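Local coordinates for putative regulatory protein SCO4313 (Streptomyces coelicolor, PDB 2OI8) that probably binds cis-regulatory DNA as a dimeric, all-helical transcription regulator of the TetR family, at residues A71-A82 against A95-R106. Sequence-based numbering, arbitrary orientation.
Sequences AYRSQADSLRAA and ALRAWALDDPQR
The indole of Trp-99 lies between Gln-75 on one face and the guanidinium of Arg-106 on the other, with Ser-74 OG in the ring plane at its edge. The opposite guanidinium face has Asp-103 OD2 toward its rim, a long ion pair without a directed N-H; Trp-99 O lies in plane at the guanidinium edge. In this TetR-family protein the indole is a knob set among Ala-71, Ser-74, Gln-75 and Ser-78, joining helix 60-84 to the obliquely antiparallel helix 89-102 (148° between the local axes). Gln-75 CA makes a CH-pi contact 3.7 Å from the centroid of the Trp-99 five-membered ring; Gln-75 CB lies by CZ2 and CE2, and Gln-75 NE2 reaches Leu-96 CD1. Trp-99 CG stands anti to its own N (chi1 177°), sending the indole across, and Trp-99 NE1 donates to Ser-74 OG at 3.3 Å, nearly straight at 169°. Ser-74 OG in turn donates to Ala-71 O. Replacing Trp-99 with an alanine would probably open a gap between the helices and deprive Ser-74 OG of its indole donor. Toward the C-terminal end of helix 60-84, Leu-79 CD1 and Ala-82 CB pack on Ala-95 CB. Arg-106 bends at chi3, setting Trp-99 NE1 beneath the guanidinium centre, and Arg-106 NH2 donates to Trp-99 O at 3.1 Å.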
loop_
_atom_site.group_PDB
_atom_site.type_symbol
_atom_site.label_atom_id
_atom_site.label_comp_id
_atom_site.label_asym_id
_atom_site.label_seq_id
_atom_site.Cartn_x
_atom_site.Cartn_y
_atom_site.Cartn_z
ATOM N N ALA A 71 -9.687 7.643 11.048
ATOM C CA ALA A 71 -8.318 7.464 10.550
ATOM C C ALA A 71 -7.837 8.734 9.838
ATOM O O ALA A 71 -6.779 9.276 10.185
ATOM C CB ALA A 71 -8.200 6.211 9.641
ATOM N N TYR A 72 -8.634 9.214 8.879
ATOM C CA TYR A 72 -8.345 10.459 8.152
ATOM C C TYR A 72 -8.177 11.631 9.090
ATOM O O TYR A 72 -7.289 12.467 8.884
ATOM C CB TYR A 72 -9.444 10.786 7.140
ATOM C CG TYR A 72 -9.324 10.002 5.858
ATOM C CD1 TYR A 72 -8.180 10.105 5.064
ATOM C CD2 TYR A 72 -10.351 9.161 5.428
ATOM C CE1 TYR A 72 -8.051 9.387 3.885
ATOM C CE2 TYR A 72 -10.239 8.438 4.233
ATOM C CZ TYR A 72 -9.080 8.562 3.468
ATOM O OH TYR A 72 -8.936 7.863 2.284
ATOM N N ARG A 73 -9.005 11.670 10.134
ATOM C CA ARG A 73 -9.018 12.814 11.038
ATOM C C ARG A 73 -7.726 12.929 11.858
ATOM O O ARG A 73 -7.222 14.036 12.086
ATOM C CB ARG A 73 -10.267 12.780 11.910
ATOM C CG ARG A 73 -10.314 13.815 13.034
ATOM C CD ARG A 73 -11.743 14.313 13.282
ATOM N NE ARG A 73 -12.695 13.220 13.513
ATOM C CZ ARG A 73 -13.611 12.811 12.635
ATOM N NH1 ARG A 73 -13.717 13.394 11.443
ATOM N NH2 ARG A 73 -14.429 11.814 12.952
ATOM N N SER A 74 -7.180 11.793 12.281
ATOM C CA SER A 74 -5.922 11.817 12.994
ATOM C C SER A 74 -4.751 12.042 12.039
ATOM O O SER A 74 -3.733 12.607 12.430
ATOM C CB SER A 74 -5.712 10.544 13.807
ATOM O OG SER A 74 -5.880 9.406 12.985
ATOM N N GLN A 75 -4.878 11.621 10.787
ATOM C CA GLN A 75 -3.838 11.962 9.826
ATOM C C GLN A 75 -3.783 13.492 9.633
ATOM O O GLN A 75 -2.707 14.099 9.581
ATOM C CB GLN A 75 -4.043 11.240 8.496
ATOM C CG GLN A 75 -2.831 11.369 7.592
ATOM C CD GLN A 75 -3.102 10.932 6.169
ATOM O OE1 GLN A 75 -4.207 11.085 5.662
ATOM N NE2 GLN A 75 -2.080 10.393 5.510
ATOM N N ALA A 76 -4.957 14.102 9.546
ATOM C CA ALA A 76 -5.063 15.544 9.390
ATOM C C ALA A 76 -4.538 16.281 10.631
ATOM O O ALA A 76 -3.913 17.337 10.502
ATOM C CB ALA A 76 -6.488 15.930 9.105
ATOM N N ASP A 77 -4.771 15.723 11.821
ATOM C CA ASP A 77 -4.371 16.375 13.059
ATOM C C ASP A 77 -2.864 16.398 13.142
ATOM O O ASP A 77 -2.262 17.422 13.459
ATOM C CB ASP A 77 -4.949 15.637 14.258
ATOM C CG ASP A 77 -6.450 15.814 14.391
ATOM O OD1 ASP A 77 -7.061 16.558 13.586
ATOM O OD2 ASP A 77 -7.033 15.198 15.306
ATOM N N SER A 78 -2.259 15.257 12.843
ATOM C CA SER A 78 -0.821 15.135 12.817
ATOM C C SER A 78 -0.212 16.218 11.924
ATOM O O SER A 78 0.672 16.965 12.352
ATOM C CB SER A 78 -0.418 13.737 12.331
ATOM O OG SER A 78 0.987 13.576 12.394
ATOM N N LEU A 79 -0.717 16.329 10.703
ATOM C CA LEU A 79 -0.193 17.292 9.742
ATOM C C LEU A 79 -0.525 18.744 10.046
ATOM O O LEU A 79 0.285 19.630 9.786
ATOM C CB LEU A 79 -0.648 16.943 8.340
ATOM C CG LEU A 79 0.352 16.061 7.603
ATOM C CD1 LEU A 79 0.760 14.823 8.391
ATOM C CD2 LEU A 79 -0.272 15.668 6.307
ATOM N N ARG A 80 -1.714 18.988 10.584
ATOM C CA ARG A 80 -2.077 20.327 10.986
ATOM C C ARG A 80 -1.139 20.843 12.068
ATOM O O ARG A 80 -0.620 21.960 11.955
ATOM C CB ARG A 80 -3.542 20.407 11.407
ATOM C CG ARG A 80 -4.455 20.718 10.207
ATOM C CD ARG A 80 -5.872 21.158 10.601
ATOM N NE ARG A 80 -6.817 20.042 10.542
ATOM C CZ ARG A 80 -7.211 19.323 11.591
ATOM N NH1 ARG A 80 -6.757 19.596 12.821
ATOM N NH2 ARG A 80 -8.073 18.327 11.406
ATOM N N ALA A 81 -0.891 20.017 13.085
ATOM C CA ALA A 81 -0.011 20.387 14.196
ATOM C C ALA A 81 1.380 20.779 13.691
ATOM O O ALA A 81 2.003 21.720 14.202
ATOM C CB ALA A 81 0.077 19.268 15.195
ATOM N N ALA A 82 1.850 20.073 12.668
ATOM C CA ALA A 82 3.151 20.358 12.061
ATOM C C ALA A 82 3.192 21.726 11.344
ATOM O O ALA A 82 4.145 22.492 11.519
ATOM C CB ALA A 82 3.564 19.219 11.141
ATOM N N ALA A 95 6.029 14.269 10.296
ATOM C CA ALA A 95 4.723 14.086 10.927
ATOM C C ALA A 95 4.037 12.839 10.318
ATOM O O ALA A 95 3.539 11.946 11.034
ATOM C CB ALA A 95 3.866 15.329 10.708
ATOM N N LEU A 96 4.064 12.774 8.999
ATOM C CA LEU A 96 3.423 11.681 8.278
ATOM C C LEU A 96 4.050 10.316 8.623
ATOM O O LEU A 96 3.328 9.336 8.723
ATOM C CB LEU A 96 3.451 11.940 6.754
ATOM C CG LEU A 96 2.812 10.849 5.872
ATOM C CD1 LEU A 96 1.305 10.615 6.220
ATOM C CD2 LEU A 96 3.014 11.099 4.361
ATOM N N ARG A 97 5.383 10.286 8.827
ATOM C CA ARG A 97 6.120 9.043 9.085
ATOM C C ARG A 97 5.692 8.449 10.408
ATOM O O ARG A 97 5.380 7.250 10.492
ATOM C CB ARG A 97 7.641 9.268 9.069
ATOM C CG ARG A 97 8.471 7.970 9.191
ATOM C CD ARG A 97 9.926 8.113 8.740
ATOM N NE ARG A 97 10.661 6.878 9.008
ATOM C CZ ARG A 97 10.700 5.834 8.169
ATOM N NH1 ARG A 97 10.072 5.901 7.009
ATOM N NH2 ARG A 97 11.362 4.714 8.469
ATOM N N ALA A 98 5.649 9.301 11.423
ATOM C CA ALA A 98 5.345 8.884 12.800
ATOM C C ALA A 98 3.894 8.465 12.949
ATOM O O ALA A 98 3.592 7.462 13.600
ATOM C CB ALA A 98 5.690 10.004 13.781
ATOM N N TRP A 99 3.001 9.237 12.335
ATOM C CA TRP A 99 1.594 8.870 12.281
ATOM C C TRP A 99 1.454 7.477 11.628
ATOM O O TRP A 99 0.737 6.599 12.148
ATOM C CB TRP A 99 0.775 9.923 11.525
ATOM C CG TRP A 99 -0.658 9.521 11.393
ATOM C CD1 TRP A 99 -1.659 9.759 12.281
ATOM C CD2 TRP A 99 -1.254 8.782 10.311
ATOM N NE1 TRP A 99 -2.843 9.219 11.831
ATOM C CE2 TRP A 99 -2.622 8.609 10.625
ATOM C CE3 TRP A 99 -0.763 8.239 9.120
ATOM C CZ2 TRP A 99 -3.500 7.931 9.789
ATOM C CZ3 TRP A 99 -1.636 7.566 8.289
ATOM C CH2 TRP A 99 -2.992 7.421 8.628
ATOM N N ALA A 100 2.128 7.279 10.495
ATOM C CA ALA A 100 2.141 5.978 9.833
ATOM C C ALA A 100 2.711 4.903 10.752
ATOM O O ALA A 100 2.097 3.854 10.971
ATOM C CB ALA A 100 2.944 6.041 8.521
ATOM N N LEU A 101 3.886 5.151 11.295
ATOM C CA LEU A 101 4.533 4.109 12.074
ATOM C C LEU A 101 3.867 3.950 13.428
ATOM O O LEU A 101 3.980 2.909 14.061
ATOM C CB LEU A 101 6.047 4.347 12.207
ATOM C CG LEU A 101 6.837 4.340 10.891
ATOM C CD1 LEU A 101 8.290 4.697 11.134
ATOM C CD2 LEU A 101 6.738 2.999 10.140
ATOM N N ASP A 102 3.148 4.967 13.873
ATOM C CA ASP A 102 2.550 4.880 15.205
ATOM C C ASP A 102 1.443 3.828 15.220
ATOM O O ASP A 102 1.178 3.254 16.253
ATOM C CB ASP A 102 2.059 6.240 15.710
ATOM C CG ASP A 102 1.358 6.147 17.070
ATOM O OD1 ASP A 102 1.956 5.681 18.074
ATOM O OD2 ASP A 102 0.188 6.566 17.133
ATOM N N ASP A 103 0.826 3.564 14.069
ATOM C CA ASP A 103 -0.335 2.659 13.990
ATOM C C ASP A 103 -0.507 2.111 12.576
ATOM O O ASP A 103 -1.338 2.610 11.806
ATOM C CB ASP A 103 -1.606 3.383 14.439
ATOM C CG ASP A 103 -2.786 2.450 14.611
ATOM O OD1 ASP A 103 -2.779 1.311 14.106
ATOM O OD2 ASP A 103 -3.757 2.854 15.256
ATOM N N PRO A 104 0.266 1.067 12.228
ATOM C CA PRO A 104 0.204 0.519 10.876
ATOM C C PRO A 104 -1.196 0.072 10.448
ATOM O O PRO A 104 -1.557 0.211 9.246
ATOM C CB PRO A 104 1.142 -0.695 10.944
ATOM C CG PRO A 104 2.142 -0.338 12.029
ATOM C CD PRO A 104 1.230 0.325 13.062
ATOM N N GLN A 105 -1.979 -0.445 11.398
ATOM C CA GLN A 105 -3.308 -0.947 11.084
ATOM C C GLN A 105 -4.176 0.195 10.625
ATOM O O GLN A 105 -4.937 0.051 9.661
ATOM C CB GLN A 105 -3.959 -1.654 12.272
ATOM C CG GLN A 105 -3.325 -2.960 12.625
ATOM C CD GLN A 105 -3.205 -3.890 11.430
ATOM O OE1 GLN A 105 -4.190 -4.186 10.720
ATOM N NE2 GLN A 105 -1.988 -4.361 11.192
ATOM N N ARG A 106 -4.039 1.337 11.297
ATOM C CA ARG A 106 -4.770 2.520 10.890
ATOM C C ARG A 106 -4.318 3.000 9.497
ATOM O O ARG A 106 -5.150 3.366 8.667
ATOM C CB ARG A 106 -4.588 3.602 11.932
ATOM C CG ARG A 106 -5.412 4.851 11.734
ATOM C CD ARG A 106 -5.074 5.860 12.829
ATOM N NE ARG A 106 -3.626 6.067 12.938
ATOM C CZ ARG A 106 -3.038 6.746 13.919
ATOM N NH1 ARG A 106 -3.774 7.292 14.878
ATOM N NH2 ARG A 106 -1.717 6.893 13.940
#